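Type III effector XopAI (Xanthomonas citri, PDB 6K93) is a type III effector with a mono-ADP-ribosyltransferase fold that probably binds arginine-containing peptides and is thought to act inside the infected plant cell. Local coordinates at residues E263-S268 with R307-Q312; T219-E224 with E251-S256; F113-E118 with A200-S205. One frame throughout, in Å; residues are numbered along the deposited sequence.

Contact 1: residues E263-S268 with R307-Q312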
ATOM      1  N   GLU A 263      11.755  -0.460 -15.253  1.00 11.09           N
ATOM      2  CA  GLU A 263      12.506  -0.508 -14.007  1.00 11.44           C
ATOM      3  C   GLU A 263      12.582   0.885 -13.421  1.00 11.92           C
ATOM      4  O   GLU A 263      12.546   1.878 -14.147  1.00 12.81           O
ATOM      5  CB  GLU A 263      13.924  -1.033 -14.189  1.00 11.86           C
ATOM      6  CG  GLU A 263      13.957  -2.499 -14.542  1.00 13.56           C
ATOM      7  CD  GLU A 263      15.351  -3.011 -14.880  1.00 16.70           C
ATOM      8  OE1 GLU A 263      16.327  -2.216 -14.912  1.00 18.25           O
ATOM      9  OE2 GLU A 263      15.474  -4.235 -15.103  1.00 17.13           O
ATOM     10  N   TRP A 264      12.718   0.954 -12.097  1.00 10.62           N
ATOM     11  CA  TRP A 264      12.963   2.214 -11.433  1.00 11.07           C
ATOM     12  C   TRP A 264      14.147   2.098 -10.484  1.00 11.46           C
ATOM     13  O   TRP A 264      14.337   1.071  -9.836  1.00 12.64           O
ATOM     14  CB  TRP A 264      11.809   2.673 -10.559  1.00 11.04           C
ATOM     15  CG  TRP A 264      10.489   3.056 -11.095  1.00 11.59           C
ATOM     16  CD1 TRP A 264       9.962   4.303 -11.032  1.00 11.89           C
ATOM     17  CD2 TRP A 264       9.450   2.200 -11.608  1.00 10.96           C
ATOM     18  NE1 TRP A 264       8.669   4.302 -11.505  1.00 11.67           N
ATOM     19  CE2 TRP A 264       8.333   3.026 -11.869  1.00 11.50           C
ATOM     20  CE3 TRP A 264       9.354   0.834 -11.882  1.00 11.24           C
ATOM     21  CZ2 TRP A 264       7.132   2.530 -12.389  1.00 11.70           C
ATOM     22  CZ3 TRP A 264       8.168   0.344 -12.423  1.00 11.86           C
ATOM     23  CH2 TRP A 264       7.075   1.185 -12.659  1.00 11.60           C
ATOM     24  N   GLU A 265      14.883   3.195 -10.352  1.00 11.74           N
ATOM     25  CA  GLU A 265      15.800   3.430  -9.247  1.00 11.84           C
ATOM     26  C   GLU A 265      15.290   4.668  -8.542  1.00 10.83           C
ATOM     27  O   GLU A 265      15.320   5.750  -9.129  1.00 12.25           O
ATOM     28  CB  GLU A 265      17.240   3.648  -9.708  1.00 13.62           C
ATOM     29  CG  GLU A 265      17.886   2.435 -10.311  1.00 14.75           C
ATOM     30  CD  GLU A 265      19.432   2.589 -10.480  1.00 18.54           C
ATOM     31  OE1 GLU A 265      19.959   1.836 -11.266  1.00 20.06           O
ATOM     32  OE2 GLU A 265      19.997   3.465  -9.832  1.00 19.38           O
ATOM     33  N   SER A 266      14.760   4.514  -7.336  1.00  9.95           N
ATOM     34  CA  SER A 266      14.150   5.618  -6.601  1.00 11.24           C
ATOM     35  C   SER A 266      14.921   5.908  -5.322  1.00 12.13           C
ATOM     36  O   SER A 266      15.141   5.012  -4.491  1.00 12.81           O
ATOM     37  CB  SER A 266      12.701   5.327  -6.224  1.00 11.41           C
ATOM     38  OG  SER A 266      11.909   4.905  -7.331  1.00 11.90           O
ATOM     39  N   ASN A 267      15.299   7.168  -5.147  1.00 13.12           N
ATOM     40  CA  ASN A 267      15.953   7.562  -3.911  1.00 14.32           C
ATOM     41  C   ASN A 267      14.904   7.798  -2.851  1.00 15.82           C
ATOM     42  O   ASN A 267      14.061   8.681  -2.993  1.00 19.04           O
ATOM     43  CB  ASN A 267      16.809   8.804  -4.129  1.00 19.36           C
ATOM     44  CG  ASN A 267      18.007   8.511  -4.980  1.00 31.16           C
ATOM     45  OD1 ASN A 267      18.845   7.688  -4.621  1.00 35.96           O
ATOM     46  ND2 ASN A 267      18.073   9.144  -6.137  1.00 38.30           N
ATOM     47  N   SER A 268      14.955   6.997  -1.805  1.00 14.20           N
ATOM     48  CA  SER A 268      14.010   7.085  -0.707  1.00 13.62           C
ATOM     49  C   SER A 268      14.571   7.951   0.403  1.00 14.73           C
ATOM     50  O   SER A 268      15.768   7.895   0.706  1.00 14.20           O
ATOM     51  CB  SER A 268      13.716   5.690  -0.159  1.00 12.96           C
ATOM     52  OG  SER A 268      12.893   5.733   0.975  1.00 13.79           O
ATOM     53  N   ARG A 307      12.411  -1.475 -21.331  1.00 18.51           N
ATOM     54  CA  ARG A 307      12.126  -0.478 -22.359  1.00 19.73           C
ATOM     55  C   ARG A 307      12.236   0.930 -21.796  1.00 19.14           C
ATOM     56  O   ARG A 307      12.630   1.860 -22.510  1.00 20.96           O
ATOM     57  CB  ARG A 307      10.736  -0.697 -22.949  1.00 20.60           C
ATOM     58  CG  ARG A 307      10.530  -2.034 -23.660  1.00 22.50           C
ATOM     59  CD  ARG A 307      11.571  -2.291 -24.744  1.00 26.53           C
ATOM     60  NE  ARG A 307      11.635  -1.231 -25.754  1.00 33.75           N
ATOM     61  CZ  ARG A 307      10.778  -1.100 -26.757  1.00 41.08           C
ATOM     62  NH1 ARG A 307       9.776  -1.954 -26.907  1.00 41.46           N
ATOM     63  NH2 ARG A 307      10.926  -0.102 -27.616  1.00 48.86           N
ATOM     64  N   LEU A 308      11.909   1.094 -20.519  1.00 17.20           N
ATOM     65  CA  LEU A 308      11.988   2.364 -19.825  1.00 16.92           C
ATOM     66  C   LEU A 308      12.602   2.121 -18.457  1.00 15.12           C
ATOM     67  O   LEU A 308      12.205   1.196 -17.737  1.00 14.68           O
ATOM     68  CB  LEU A 308      10.628   3.015 -19.666  1.00 19.82           C
ATOM     69  CG  LEU A 308      10.091   3.338 -21.069  1.00 23.50           C
ATOM     70  CD1 LEU A 308       8.572   3.319 -21.101  1.00 27.03           C
ATOM     71  CD2 LEU A 308      10.682   4.660 -21.573  1.00 23.27           C
ATOM     72  N   LYS A 309      13.581   2.944 -18.104  1.00 14.70           N
ATOM     73  CA  LYS A 309      14.182   2.912 -16.776  1.00 14.86           C
ATOM     74  C   LYS A 309      14.093   4.309 -16.180  1.00 13.99           C
ATOM     75  O   LYS A 309      14.623   5.280 -16.746  1.00 15.37           O
ATOM     76  CB  LYS A 309      15.626   2.435 -16.806  1.00 15.68           C
ATOM     77  CG  LYS A 309      16.165   2.321 -15.408  1.00 16.36           C
ATOM     78  CD  LYS A 309      17.494   1.610 -15.374  1.00 18.58           C
ATOM     79  CE  LYS A 309      18.040   1.603 -13.967  1.00 21.42           C
ATOM     80  NZ  LYS A 309      19.392   0.955 -13.918  1.00 24.70           N
ATOM     81  N   ILE A 310      13.407   4.411 -15.046  1.00 13.26           N
ATOM     82  CA  ILE A 310      13.083   5.691 -14.436  1.00 13.48           C
ATOM     83  C   ILE A 310      13.988   5.913 -13.239  1.00 12.65           C
ATOM     84  O   ILE A 310      14.040   5.073 -12.342  1.00 12.18           O
ATOM     85  CB  ILE A 310      11.608   5.719 -14.004  1.00 15.04           C
ATOM     86  CG1 ILE A 310      10.700   5.478 -15.213  1.00 16.13           C
ATOM     87  CG2 ILE A 310      11.280   7.015 -13.272  1.00 15.72           C
ATOM     88  CD1 ILE A 310       9.338   4.986 -14.830  1.00 16.69           C
ATOM     89  N   TYR A 311      14.685   7.040 -13.220  1.00 13.63           N
ATOM     90  CA  TYR A 311      15.473   7.474 -12.076  1.00 12.90           C
ATOM     91  C   TYR A 311      14.741   8.625 -11.410  1.00 13.41           C
ATOM     92  O   TYR A 311      14.438   9.622 -12.064  1.00 13.74           O
ATOM     93  CB  TYR A 311      16.864   7.920 -12.508  1.00 14.09           C
ATOM     94  CG  TYR A 311      17.676   6.839 -13.182  1.00 14.66           C
ATOM     95  CD1 TYR A 311      17.466   6.506 -14.509  1.00 15.66           C
ATOM     96  CD2 TYR A 311      18.654   6.145 -12.482  1.00 15.16           C
ATOM     97  CE1 TYR A 311      18.200   5.528 -15.129  1.00 18.02           C
ATOM     98  CE2 TYR A 311      19.399   5.172 -13.097  1.00 17.15           C
ATOM     99  CZ  TYR A 311      19.173   4.864 -14.415  1.00 18.62           C
ATOM    100  OH  TYR A 311      19.930   3.897 -15.033  1.00 21.38           O
ATOM    101  N   GLN A 312      14.391   8.464 -10.146  1.00 13.46           N
ATOM    102  CA  GLN A 312      13.639   9.507  -9.471  1.00 12.93           C
ATOM    103  C   GLN A 312      14.071   9.583  -8.023  1.00 13.94           C
ATOM    104  O   GLN A 312      14.644   8.639  -7.475  1.00 13.59           O
ATOM    105  CB  GLN A 312      12.131   9.267  -9.572  1.00 13.09           C
ATOM    106  CG  GLN A 312      11.681   7.973  -8.955  1.00 12.84           C
ATOM    107  CD  GLN A 312      10.194   7.719  -9.077  1.00 12.64           C
ATOM    108  OE1 GLN A 312       9.467   8.479  -9.735  1.00 14.13           O
ATOM    109  NE2 GLN A 312       9.736   6.643  -8.465  1.00 11.85           N
TER
HETATM  110  O   HOH W   1      17.539  -1.238 -12.873  1.00 24.54           O
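Lys-309 reaches along the strand surface to Glu-265, two places further on than its bridge partner Glu-263. Its CB and CG pass the carbonyl O of Glu-263. CD of Lys-309 lies 4.0 Å from OE1 of Glu-263, and CE packs on CG of Glu-265. NZ then forms a salt bridge with OE1 of Glu-265 at 2.9 Å, meeting it on the anti side and 31° out of the carboxylate plane. The extended chain, with CG anti to the backbone N (chi1 -176°), gives this reach. A water accepts a weak bond from NZ and donates to OE1 of Glu-263. Tyr-311 OH takes another weak bond from NZ, but its stronger partner is Glu-300 on strand 293-301. CE2 of Tyr-311 is 3.7 Å from CD of Glu-265, and the ring and carboxylate planes are turned well away from parallel.

The two strands are parallel neighbours inside the mixed five-stranded sheet of the ADP-ribosyltransferase fold. Five backbone bonds join them. The first runs from Glu-263 N to Leu-308 O, and the last, from Asn-267 N to Gln-312 O, is 2.8 Å long.

Trp-264, Ile-310, Ser-266 and Gln-312 occupy the other face. CD1 of Ile-310 sits over one face of the indole, 3.8 Å from the centroid of the five-membered ring of Trp-264, in a CH-pi contact. Gln-312 NE2 donates to Ser-266 OG at 3.0 Å. The bond is nearly straight (165°) and lies in the amide plane. It helps fix the rotation of that amide. Phe-247 and Tyr-235 meet the Trp-264 ring edge-to-face.

Contact 2: residues T219-E224 with E251-S256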
ATOM      1  N   THR A 219      18.788   4.130  -2.277  1.00 11.80           N
ATOM      2  CA  THR A 219      18.174   3.872  -3.568  1.00 11.31           C
ATOM      3  C   THR A 219      17.439   2.544  -3.493  1.00 12.10           C
ATOM      4  O   THR A 219      18.010   1.535  -3.069  1.00 11.89           O
ATOM      5  CB  THR A 219      19.239   3.828  -4.658  1.00 12.71           C
ATOM      6  OG1 THR A 219      19.984   5.054  -4.659  1.00 14.38           O
ATOM      7  CG2 THR A 219      18.616   3.597  -6.010  1.00 12.59           C
ATOM      8  N   VAL A 220      16.172   2.540  -3.921  1.00 10.40           N
ATOM      9  CA  VAL A 220      15.367   1.326  -3.891  1.00 10.10           C
ATOM     10  C   VAL A 220      14.934   0.981  -5.317  1.00  9.77           C
ATOM     11  O   VAL A 220      14.816   1.853  -6.180  1.00 10.30           O
ATOM     12  CB  VAL A 220      14.154   1.421  -2.933  1.00 10.56           C
ATOM     13  CG1 VAL A 220      14.630   1.585  -1.488  1.00 11.39           C
ATOM     14  CG2 VAL A 220      13.215   2.577  -3.313  1.00 11.16           C
ATOM     15  N   PHE A 221      14.702  -0.312  -5.553  1.00  9.34           N
ATOM     16  CA  PHE A 221      14.611  -0.869  -6.891  1.00  9.34           C
ATOM     17  C   PHE A 221      13.242  -1.488  -7.115  1.00  9.74           C
ATOM     18  O   PHE A 221      12.719  -2.193  -6.248  1.00  9.89           O
ATOM     19  CB  PHE A 221      15.740  -1.908  -7.078  1.00  9.22           C
ATOM     20  CG  PHE A 221      17.103  -1.348  -6.802  1.00 10.44           C
ATOM     21  CD1 PHE A 221      17.766  -0.643  -7.766  1.00 11.06           C
ATOM     22  CD2 PHE A 221      17.659  -1.478  -5.539  1.00 11.00           C
ATOM     23  CE1 PHE A 221      19.011  -0.079  -7.474  1.00 12.06           C
ATOM     24  CE2 PHE A 221      18.905  -0.926  -5.257  1.00 11.90           C
ATOM     25  CZ  PHE A 221      19.540  -0.229  -6.224  1.00 12.03           C
ATOM     26  N   THR A 222      12.695  -1.231  -8.298  1.00  8.96           N
ATOM     27  CA  THR A 222      11.398  -1.737  -8.698  1.00  8.84           C
ATOM     28  C   THR A 222      11.436  -2.186 -10.149  1.00  9.84           C
ATOM     29  O   THR A 222      12.094  -1.577 -10.990  1.00 10.88           O
ATOM     30  CB  THR A 222      10.326  -0.632  -8.567  1.00  9.65           C
ATOM     31  OG1 THR A 222      10.343  -0.084  -7.260  1.00 10.45           O
ATOM     32  CG2 THR A 222       8.916  -1.159  -8.891  1.00  9.87           C
ATOM     33  N   GLY A 223      10.675  -3.230 -10.438  1.00 10.35           N
ATOM     34  CA  GLY A 223      10.403  -3.621 -11.806  1.00  9.97           C
ATOM     35  C   GLY A 223       8.938  -3.973 -11.951  1.00 10.09           C
ATOM     36  O   GLY A 223       8.421  -4.708 -11.107  1.00 10.58           O
ATOM     37  N   GLU A 224       8.291  -3.505 -13.030  1.00  9.54           N
ATOM     38  CA  GLU A 224       6.891  -3.816 -13.300  1.00 11.10           C
ATOM     39  C   GLU A 224       6.713  -3.974 -14.795  1.00 11.51           C
ATOM     40  O   GLU A 224       7.469  -3.404 -15.576  1.00 12.67           O
ATOM     41  CB  GLU A 224       5.950  -2.713 -12.778  1.00 10.84           C
ATOM     42  CG  GLU A 224       5.932  -2.510 -11.286  1.00 10.72           C
ATOM     43  CD  GLU A 224       4.851  -1.600 -10.844  1.00 12.10           C
ATOM     44  OE1 GLU A 224       3.734  -1.673 -11.415  1.00 12.80           O
ATOM     45  OE2 GLU A 224       5.057  -0.833  -9.872  1.00 12.68           O
ATOM     46  N   GLU A 251      15.004  -2.900  -1.164  1.00 10.54           N
ATOM     47  CA  GLU A 251      16.295  -2.354  -0.757  1.00 10.73           C
ATOM     48  C   GLU A 251      17.427  -3.009  -1.527  1.00 11.11           C
ATOM     49  O   GLU A 251      18.495  -2.411  -1.706  1.00 11.05           O
ATOM     50  CB  GLU A 251      16.507  -2.565   0.725  1.00 12.63           C
ATOM     51  CG  GLU A 251      15.510  -1.868   1.599  1.00 15.50           C
ATOM     52  CD  GLU A 251      15.687  -2.202   3.078  1.00 19.91           C
ATOM     53  OE1 GLU A 251      16.788  -2.595   3.461  1.00 21.66           O
ATOM     54  OE2 GLU A 251      14.707  -2.051   3.811  1.00 21.34           O
ATOM     55  N   THR A 252      17.227  -4.248  -1.960  1.00 10.45           N
ATOM     56  CA  THR A 252      18.228  -5.027  -2.664  1.00 11.44           C
ATOM     57  C   THR A 252      17.813  -5.209  -4.114  1.00 11.41           C
ATOM     58  O   THR A 252      16.618  -5.268  -4.437  1.00 11.45           O
ATOM     59  CB  THR A 252      18.415  -6.388  -1.972  1.00 12.89           C
ATOM     60  OG1 THR A 252      17.141  -7.018  -1.779  1.00 13.53           O
ATOM     61  CG2 THR A 252      19.062  -6.207  -0.617  1.00 13.76           C
ATOM     62  N   LYS A 253      18.804  -5.303  -4.990  1.00 11.12           N
ATOM     63  CA  LYS A 253      18.575  -5.534  -6.404  1.00 12.32           C
ATOM     64  C   LYS A 253      18.938  -6.979  -6.720  1.00 13.07           C
ATOM     65  O   LYS A 253      19.926  -7.292  -7.381  1.00 13.50           O
ATOM     66  CB  LYS A 253      19.349  -4.540  -7.235  1.00 13.26           C
ATOM     67  CG  LYS A 253      18.859  -4.511  -8.664  1.00 14.85           C
ATOM     68  CD  LYS A 253      19.621  -3.548  -9.513  1.00 18.71           C
ATOM     69  CE  LYS A 253      18.981  -3.444 -10.894  1.00 22.51           C
ATOM     70  NZ  LYS A 253      19.833  -2.656 -11.829  1.00 25.32           N
ATOM     71  N   ASN A 254      18.129  -7.866  -6.172  1.00 13.01           N
ATOM     72  CA  ASN A 254      18.325  -9.292  -6.350  1.00 13.66           C
ATOM     73  C   ASN A 254      18.183  -9.685  -7.804  1.00 15.06           C
ATOM     74  O   ASN A 254      17.409  -9.093  -8.561  1.00 16.15           O
ATOM     75  CB  ASN A 254      17.278 -10.090  -5.544  1.00 13.69           C
ATOM     76  CG  ASN A 254      17.177  -9.635  -4.125  1.00 16.72           C
ATOM     77  OD1 ASN A 254      16.605  -8.578  -3.836  1.00 16.26           O
ATOM     78  ND2 ASN A 254      17.819 -10.386  -3.220  1.00 19.95           N
ATOM     79  N   ALA A 255      18.921 -10.729  -8.182  1.00 14.89           N
ATOM     80  CA  ALA A 255      18.689 -11.371  -9.458  1.00 17.85           C
ATOM     81  C   ALA A 255      17.258 -11.870  -9.498  1.00 18.86           C
ATOM     82  O   ALA A 255      16.744 -12.405  -8.514  1.00 21.15           O
ATOM     83  CB  ALA A 255      19.654 -12.536  -9.650  1.00 18.32           C
ATOM     84  N   SER A 256      16.614 -11.690 -10.638  1.00 18.24           N
ATOM     85  CA  SER A 256      15.217 -12.074 -10.800  1.00 21.72           C
ATOM     86  C   SER A 256      15.083 -12.871 -12.083  1.00 19.17           C
ATOM     87  O   SER A 256      15.878 -12.738 -13.024  1.00 19.52           O
ATOM     88  CB  SER A 256      14.295 -10.857 -10.798  1.00 30.67           C
ATOM     89  OG  SER A 256      14.405 -10.173  -9.557  1.00 39.36           O
TER
HETATM   90  O   HOH W   2      19.303   0.081  -1.342  1.00 13.06           O
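The aliphatic chain of Lys-253 crosses one face of the Phe-221 ring at about a right angle to that side chain. CB of Lys-253 makes a CH-pi contact, 4.0 Å from the ring centroid of Phe-221 and 14° off the ring normal. CG follows across the ring, and CD of Lys-253 lies over the same face, 3.9 Å from CD1 of Phe-221. The chain is extended, with CG anti to the backbone N (chi1 -165°), and so carries the ammonium end past the ring. At the ring edge, Glu-251 O lies near the plane, 3.9 Å from CE2 of Phe-221.

That carbonyl also takes part in a water bridge. One water donates to Glu-251 O and to Thr-219 O, at 2.6 Å from each of these two oxygens, and so bridges the two backbones. CG1 of Val-220 packs near CA of Glu-251, 4.3 Å away.

Further out, the Glu-251 carboxylate has other partners: OE2 forms a salt bridge with Arg-273, and OE1 accepts a bond from Gln-284. A backbone bond between Phe-221 and Ser-250 joins strand 218-224 to the end of strand 247-250, just before the loop.

This is a surface contact at an outermost strand of the five-stranded sheet. Strand 218-224 has strand 262-268 along one side. The loop 251-256 leaves the end of strand 247-250, an outermost strand of the three-stranded sheet.

Contact 3: residues F113-E118 with A200-S205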
ATOM      1  N   PHE A 113      -2.108  11.557   8.291  1.00 15.86           N
ATOM      2  CA  PHE A 113      -3.200  10.651   7.948  1.00 15.55           C
ATOM      3  C   PHE A 113      -3.273   9.508   8.951  1.00 16.02           C
ATOM      4  O   PHE A 113      -2.269   8.861   9.228  1.00 15.01           O
ATOM      5  CB  PHE A 113      -2.985  10.094   6.527  1.00 14.78           C
ATOM      6  CG  PHE A 113      -4.157   9.294   6.006  1.00 14.50           C
ATOM      7  CD1 PHE A 113      -4.414   8.019   6.474  1.00 13.71           C
ATOM      8  CD2 PHE A 113      -4.979   9.817   5.029  1.00 16.14           C
ATOM      9  CE1 PHE A 113      -5.482   7.307   6.017  1.00 14.41           C
ATOM     10  CE2 PHE A 113      -6.059   9.088   4.552  1.00 16.86           C
ATOM     11  CZ  PHE A 113      -6.302   7.835   5.047  1.00 15.86           C
ATOM     12  N   ARG A 114      -4.465   9.247   9.479  1.00 16.54           N
ATOM     13  CA  ARG A 114      -4.663   8.128  10.386  1.00 16.58           C
ATOM     14  C   ARG A 114      -6.026   7.484  10.164  1.00 16.08           C
ATOM     15  O   ARG A 114      -7.040   8.175  10.013  1.00 18.06           O
ATOM     16  CB  ARG A 114      -4.575   8.575  11.867  1.00 17.14           C
ATOM     17  CG  ARG A 114      -3.245   9.163  12.304  1.00 18.19           C
ATOM     18  CD  ARG A 114      -2.160   8.079  12.393  1.00 18.34           C
ATOM     19  NE  ARG A 114      -0.912   8.561  12.952  1.00 19.12           N
ATOM     20  CZ  ARG A 114       0.019   9.228  12.278  1.00 19.33           C
ATOM     21  NH1 ARG A 114      -0.145   9.537  11.007  1.00 16.74           N
ATOM     22  NH2 ARG A 114       1.151   9.606  12.894  1.00 20.70           N
ATOM     23  N   SER A 115      -6.058   6.156  10.219  1.00 14.81           N
ATOM     24  CA  SER A 115      -7.323   5.450  10.188  1.00 14.86           C
ATOM     25  C   SER A 115      -8.058   5.624  11.520  1.00 16.96           C
ATOM     26  O   SER A 115      -7.454   5.709  12.589  1.00 17.92           O
ATOM     27  CB  SER A 115      -7.132   3.958   9.915  1.00 14.95           C
ATOM     28  OG  SER A 115      -6.445   3.325  11.017  1.00 15.74           O
ATOM     29  N   THR A 116      -9.372   5.691  11.443  1.00 16.43           N
ATOM     30  CA  THR A 116     -10.255   5.747  12.603  1.00 17.43           C
ATOM     31  C   THR A 116     -10.620   4.338  13.032  1.00 17.29           C
ATOM     32  O   THR A 116     -10.488   3.381  12.257  1.00 16.84           O
ATOM     33  CB  THR A 116     -11.530   6.510  12.267  1.00 20.05           C
ATOM     34  OG1 THR A 116     -12.271   5.762  11.300  1.00 19.31           O
ATOM     35  CG2 THR A 116     -11.213   7.892  11.750  1.00 23.33           C
ATOM     36  N   PRO A 117     -11.109   4.176  14.262  1.00 18.45           N
ATOM     37  CA  PRO A 117     -11.595   2.848  14.670  1.00 18.63           C
ATOM     38  C   PRO A 117     -12.617   2.272  13.713  1.00 18.00           C
ATOM     39  O   PRO A 117     -12.551   1.083  13.380  1.00 17.96           O
ATOM     40  CB  PRO A 117     -12.199   3.115  16.065  1.00 20.28           C
ATOM     41  CG  PRO A 117     -11.374   4.276  16.592  1.00 21.78           C
ATOM     42  CD  PRO A 117     -11.162   5.159  15.368  1.00 21.34           C
ATOM     43  N   GLU A 118     -13.542   3.100  13.232  1.00 19.23           N
ATOM     44  CA  GLU A 118     -14.547   2.640  12.282  1.00 20.29           C
ATOM     45  C   GLU A 118     -13.903   2.168  10.973  1.00 18.32           C
ATOM     46  O   GLU A 118     -14.280   1.130  10.423  1.00 18.15           O
ATOM     47  CB  GLU A 118     -15.538   3.788  12.055  1.00 27.84           C
ATOM     48  CG  GLU A 118     -16.366   4.172  13.321  1.00 40.39           C
ATOM     49  CD  GLU A 118     -15.593   4.871  14.445  1.00 49.87           C
ATOM     50  OE1 GLU A 118     -14.533   5.504  14.206  1.00 45.92           O
ATOM     51  OE2 GLU A 118     -16.063   4.795  15.601  1.00 52.33           O
ATOM     52  N   ALA A 200      -6.919   0.666   1.627  1.00 11.34           N
ATOM     53  CA  ALA A 200      -6.024   1.802   1.417  1.00 12.31           C
ATOM     54  C   ALA A 200      -5.893   2.647   2.672  1.00 12.06           C
ATOM     55  O   ALA A 200      -4.789   3.089   3.019  1.00 11.91           O
ATOM     56  CB  ALA A 200      -6.529   2.639   0.238  1.00 12.59           C
ATOM     57  N   LYS A 201      -7.007   2.901   3.370  1.00 11.29           N
ATOM     58  CA  LYS A 201      -6.944   3.779   4.533  1.00 12.01           C
ATOM     59  C   LYS A 201      -6.016   3.217   5.595  1.00 12.64           C
ATOM     60  O   LYS A 201      -5.266   3.959   6.227  1.00 12.78           O
ATOM     61  CB  LYS A 201      -8.350   3.991   5.099  1.00 12.63           C
ATOM     62  CG  LYS A 201      -9.261   4.693   4.122  1.00 13.93           C
ATOM     63  CD  LYS A 201     -10.681   4.774   4.625  1.00 16.26           C
ATOM     64  CE  LYS A 201     -11.569   5.345   3.545  1.00 19.27           C
ATOM     65  NZ  LYS A 201     -13.023   5.144   3.858  1.00 21.89           N
ATOM     66  N   CYS A 202      -6.065   1.921   5.822  1.00 12.07           N
ATOM     67  CA  CYS A 202      -5.237   1.331   6.865  1.00 11.81           C
ATOM     68  C   CYS A 202      -3.780   1.185   6.440  1.00 11.85           C
ATOM     69  O   CYS A 202      -2.885   1.366   7.273  1.00 12.00           O
ATOM     70  CB  CYS A 202      -5.834   0.001   7.301  1.00 12.12           C
ATOM     71  SG  CYS A 202      -7.323   0.261   8.306  1.00 13.91           S
ATOM     72  N   ILE A 203      -3.503   0.919   5.167  1.00 10.82           N
ATOM     73  CA  ILE A 203      -2.108   0.887   4.733  1.00 10.60           C
ATOM     74  C   ILE A 203      -1.497   2.276   4.819  1.00 11.59           C
ATOM     75  O   ILE A 203      -0.384   2.451   5.312  1.00 11.58           O
ATOM     76  CB  ILE A 203      -1.983   0.322   3.309  1.00 10.59           C
ATOM     77  CG1 ILE A 203      -2.463  -1.124   3.226  1.00 11.65           C
ATOM     78  CG2 ILE A 203      -0.532   0.433   2.836  1.00 10.32           C
ATOM     79  CD1 ILE A 203      -2.554  -1.654   1.792  1.00 12.62           C
ATOM     80  N   ILE A 204      -2.209   3.295   4.339  1.00 12.00           N
ATOM     81  CA  ILE A 204      -1.685   4.656   4.383  1.00 12.38           C
ATOM     82  C   ILE A 204      -1.448   5.076   5.821  1.00 12.70           C
ATOM     83  O   ILE A 204      -0.420   5.670   6.142  1.00 12.89           O
ATOM     84  CB  ILE A 204      -2.628   5.635   3.661  1.00 13.80           C
ATOM     85  CG1 ILE A 204      -2.695   5.273   2.179  1.00 13.48           C
ATOM     86  CG2 ILE A 204      -2.156   7.068   3.828  1.00 14.78           C
ATOM     87  CD1 ILE A 204      -3.772   6.029   1.415  1.00 15.87           C
ATOM     88  N   SER A 205      -2.404   4.786   6.698  1.00 11.98           N
ATOM     89  CA  SER A 205      -2.263   5.088   8.115  1.00 12.40           C
ATOM     90  C   SER A 205      -1.033   4.418   8.694  1.00 12.14           C
ATOM     91  O   SER A 205      -0.275   5.045   9.440  1.00 12.63           O
ATOM     92  CB  SER A 205      -3.534   4.635   8.839  1.00 13.37           C
ATOM     93  OG  SER A 205      -3.505   5.040  10.183  1.00 13.99           O
TER
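This is a buried contact between a connecting segment and a helix, on the helical side of the fold. Residues 113-116 lead from helix 95-109 into helix 117-128, and they lie against helix 194-209. Phe-113 makes the apolar part. Its CG is anti to the backbone N (chi1 -172°), which turns the ring onto the helix. CG2 of Ile-204 sits over one ring face, 3.8 Å from the ring centroid of Phe-113, in a CH-pi contact offset toward the rim. At the ring edge, CE1 of Phe-113 comes within 3.4 Å of Lys-201 O. That oxygen also accepts the helical bond from Ser-205 N. Leu-102 and Val-106 of helix 95-109 also pack on Phe-113.

The polar part centres on Ser-205. Its OG accepts the backbone N-H of Ser-115 in a short, nearly straight bond of 2.8 Å and 167°. With OG anti to its own backbone N (chi1 -173°), the hydroxyl faces the passing segment, and OG of Ser-205 comes within 3.3 Å of CA of Arg-114. Beyond it, CB of Ser-115 rests 4.0 Å from SG of Cys-202.

The bent chain of Arg-114 brings its NH1 back to donate to Phe-113 O, 2.9 Å away, from above the carbonyl plane. NH1 also bonds Ala-111 O.

Asp-167 of helix 165-174 completes the polar group. OD1 bonds Ser-115 OG, and OD2 bonds Ser-205 OG. One carboxylate thus holds both serines, while Ser-205 OG satisfies the N-H of Ser-115. The buried hydroxyls have partners, and the acid's negative charge is probably eased by these bonds.

Contacts 1 and 2 are neighbours in one sheet, with centres 10 Å apart. Strand 262-268 pairs with both 308-315 and 218-224. Between the two contacts, Val-220 N lies 2.7 Å from Ser-266 O, and Trp-264 N lies 2.8 Å from Thr-222 O; both are probable hydrogen bonds. CZ3 of Trp-264 also packs on CB of Glu-224. Contact 3 lies on the opposite side of the chain's centre. Its centre is 28 Å from each of the others, and the nearest atoms are about 14 Å apart. Helix 194-209 precedes strand 218-224 directly among the helices and strands, so the chain passes from contact 3 to contact 2.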